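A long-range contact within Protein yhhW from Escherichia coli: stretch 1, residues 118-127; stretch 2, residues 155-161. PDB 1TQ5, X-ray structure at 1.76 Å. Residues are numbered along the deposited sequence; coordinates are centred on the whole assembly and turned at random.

Stretch 1 (118-127) WIMPEENGIT
Stretch 2 155-161: KVHQDME

Stretch 1 leaves its strand after Ile119 and continues as loop; most of stretch 2 is irregular too, so two specific hydrogen bonds, rather than sheet pairing, fix the register, with the CA atoms of Glu122 and Gln158 5.0 Å apart.

His157 (phi/psi -83/60) gives up the most surface. Its carbonyl O accepts a hydrogen bond from Glu122 N at 3.0 Å, and the same O lies 3.2 Å from Pro121 CA in a CA-H...O contact. Pro121 has no amide hydrogen; Glu122 N, the next amide along, makes the hydrogen bond. With chi1 m and chi2 -67°, the imidazole meets Ile126 and Glu123 obliquely: Ile126 CD1 is 3.3 Å from His157 CD2, and Glu123 OE1, extended by a p, t rotamer, is 2.6 Å from His157 ND1.

Gln158 is buried and extended (-165/146). Its t, p side chain curls so that NE2 donates to Met120 O at 2.8 Å, while Gln158 OE1 accepts from Asp159 N at 2.5 Å; the amide thus has a donor and an acceptor for two backbone groups.

Ile119, chi1 m and chi2 t, points toward stretch 2 and is buried against it, covered over 70 Å². Its CG2 lies 3.9 Å from Gln158 CG, and its CD1 lies 3.4 Å from CE of Met160, a selenomethionine folded p, p, p.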

# COMPACT_ATOMS: atom_id res chain seq x y z
N TRP A 118 -5.78 1.54 0.91
CA TRP A 118 -6.80 2.58 1.09
C TRP A 118 -6.31 3.60 2.12
O TRP A 118 -5.92 3.24 3.23
CB TRP A 118 -8.12 2.00 1.59
CG TRP A 118 -8.88 1.17 0.59
CD1 TRP A 118 -8.37 0.49 -0.48
CD2 TRP A 118 -10.27 0.85 0.64
NE1 TRP A 118 -9.36 -0.23 -1.10
CE2 TRP A 118 -10.54 -0.03 -0.43
CE3 TRP A 118 -11.33 1.22 1.49
CZ2 TRP A 118 -11.81 -0.56 -0.68
CZ3 TRP A 118 -12.59 0.70 1.24
CH2 TRP A 118 -12.82 -0.18 0.17
N ILE A 119 -6.35 4.87 1.74
CA ILE A 119 -5.92 5.94 2.62
C ILE A 119 -7.05 6.95 2.81
O ILE A 119 -7.59 7.49 1.84
CB ILE A 119 -4.68 6.65 2.05
CG1 ILE A 119 -3.51 5.67 2.04
CG2 ILE A 119 -4.34 7.90 2.87
CD1 ILE A 119 -2.30 6.17 1.30
N MSE A 120 -7.43 7.19 4.06
CA MSE A 120 -8.49 8.14 4.34
C MSE A 120 -8.05 9.55 3.97
O MSE A 120 -7.00 10.01 4.41
CB MSE A 120 -8.87 8.12 5.82
CG MSE A 120 -9.84 9.23 6.19
SE MSE A 120 -10.27 9.28 7.93
CE MSE A 120 -11.91 8.53 7.89
N PRO A 121 -8.84 10.25 3.15
CA PRO A 121 -8.45 11.61 2.78
C PRO A 121 -8.75 12.56 3.94
O PRO A 121 -9.78 12.44 4.59
CB PRO A 121 -9.33 11.89 1.56
CG PRO A 121 -10.60 11.15 1.90
CD PRO A 121 -10.08 9.84 2.47
N GLU A 122 -7.83 13.48 4.21
CA GLU A 122 -8.05 14.42 5.31
C GLU A 122 -9.14 15.40 4.92
O GLU A 122 -9.76 16.03 5.78
CB GLU A 122 -6.75 15.16 5.65
CG GLU A 122 -6.14 15.97 4.52
CD GLU A 122 -4.79 16.56 4.92
OE1 GLU A 122 -4.73 17.25 5.96
OE2 GLU A 122 -3.81 16.34 4.18
N GLU A 123 -9.39 15.51 3.62
CA GLU A 123 -10.43 16.38 3.08
C GLU A 123 -11.49 15.50 2.42
O GLU A 123 -11.18 14.66 1.58
CB GLU A 123 -9.84 17.36 2.06
CG GLU A 123 -8.87 16.74 1.04
CD GLU A 123 -8.39 17.73 -0.01
OE1 GLU A 123 -7.44 17.42 -0.75
OE2 GLU A 123 -8.97 18.83 -0.09
N ASN A 124 -12.75 15.69 2.82
CA ASN A 124 -13.84 14.91 2.26
C ASN A 124 -14.61 15.67 1.19
O ASN A 124 -14.58 16.90 1.14
CB ASN A 124 -14.82 14.49 3.37
CG ASN A 124 -14.16 13.66 4.44
OD1 ASN A 124 -13.57 12.61 4.16
ND2 ASN A 124 -14.24 14.12 5.69
N GLY A 125 -15.30 14.92 0.33
CA GLY A 125 -16.08 15.53 -0.73
C GLY A 125 -15.26 16.22 -1.81
O GLY A 125 -15.72 17.19 -2.41
N ILE A 126 -14.05 15.74 -2.05
CA ILE A 126 -13.20 16.33 -3.08
C ILE A 126 -13.68 15.88 -4.45
O ILE A 126 -14.64 15.13 -4.56
CB ILE A 126 -11.73 15.90 -2.94
CG1 ILE A 126 -11.57 14.45 -3.40
CG2 ILE A 126 -11.28 16.04 -1.49
CD1 ILE A 126 -10.26 14.17 -4.12
N THR A 127 -12.99 16.33 -5.49
CA THR A 127 -13.34 15.97 -6.85
C THR A 127 -12.61 14.72 -7.33
O THR A 127 -11.39 14.62 -7.21
CB THR A 127 -13.04 17.14 -7.81
OG1 THR A 127 -13.23 16.71 -9.17
CG2 THR A 127 -11.61 17.62 -7.62
N LYS A 155 0.31 12.86 -6.14
CA LYS A 155 -0.38 13.57 -5.08
C LYS A 155 -1.37 12.69 -4.33
O LYS A 155 -2.03 11.84 -4.91
CB LYS A 155 -1.13 14.80 -5.62
CG LYS A 155 -1.93 15.52 -4.54
CD LYS A 155 -2.31 16.94 -4.94
CE LYS A 155 -1.10 17.86 -4.95
NZ LYS A 155 -1.45 19.25 -5.34
N VAL A 156 -1.45 12.90 -3.02
CA VAL A 156 -2.37 12.16 -2.18
C VAL A 156 -3.03 13.22 -1.32
O VAL A 156 -2.36 14.11 -0.80
CB VAL A 156 -1.63 11.09 -1.31
CG1 VAL A 156 -0.71 11.76 -0.31
CG2 VAL A 156 -2.65 10.21 -0.60
N HIS A 157 -4.35 13.15 -1.19
CA HIS A 157 -5.11 14.12 -0.40
C HIS A 157 -5.10 13.77 1.09
O HIS A 157 -6.15 13.55 1.69
CB HIS A 157 -6.54 14.20 -0.91
CG HIS A 157 -6.65 14.70 -2.32
ND1 HIS A 157 -6.33 16.00 -2.67
CD2 HIS A 157 -7.03 14.08 -3.46
CE1 HIS A 157 -6.51 16.15 -3.97
NE2 HIS A 157 -6.93 15.01 -4.47
N GLN A 158 -3.91 13.72 1.66
CA GLN A 158 -3.75 13.39 3.07
C GLN A 158 -2.34 13.78 3.47
O GLN A 158 -1.41 13.71 2.66
CB GLN A 158 -3.99 11.88 3.27
CG GLN A 158 -3.83 11.36 4.69
CD GLN A 158 -4.54 12.22 5.73
OE1 GLN A 158 -3.99 13.22 6.19
NE2 GLN A 158 -5.75 11.84 6.08
N ASP A 159 -2.18 14.23 4.71
CA ASP A 159 -0.87 14.64 5.21
C ASP A 159 -0.01 13.39 5.42
O ASP A 159 0.30 13.03 6.55
CB ASP A 159 -1.02 15.38 6.54
CG ASP A 159 0.31 15.89 7.08
OD1 ASP A 159 0.41 16.12 8.31
OD2 ASP A 159 1.25 16.06 6.28
N MSE A 160 0.36 12.73 4.33
CA MSE A 160 1.17 11.52 4.43
C MSE A 160 2.12 11.34 3.26
O MSE A 160 1.85 11.80 2.15
CB MSE A 160 0.26 10.29 4.55
CG MSE A 160 -0.42 9.86 3.24
SE MSE A 160 0.65 8.89 2.14
CE MSE A 160 0.49 7.26 2.90
N GLU A 161 3.23 10.66 3.52
CA GLU A 161 4.21 10.37 2.49
C GLU A 161 4.41 8.86 2.42
O GLU A 161 4.37 8.17 3.45
CB GLU A 161 5.55 11.02 2.82
CG GLU A 161 5.52 12.53 2.91
CD GLU A 161 6.90 13.10 3.11
OE1 GLU A 161 7.63 12.60 3.99
OE2 GLU A 161 7.26 14.06 2.38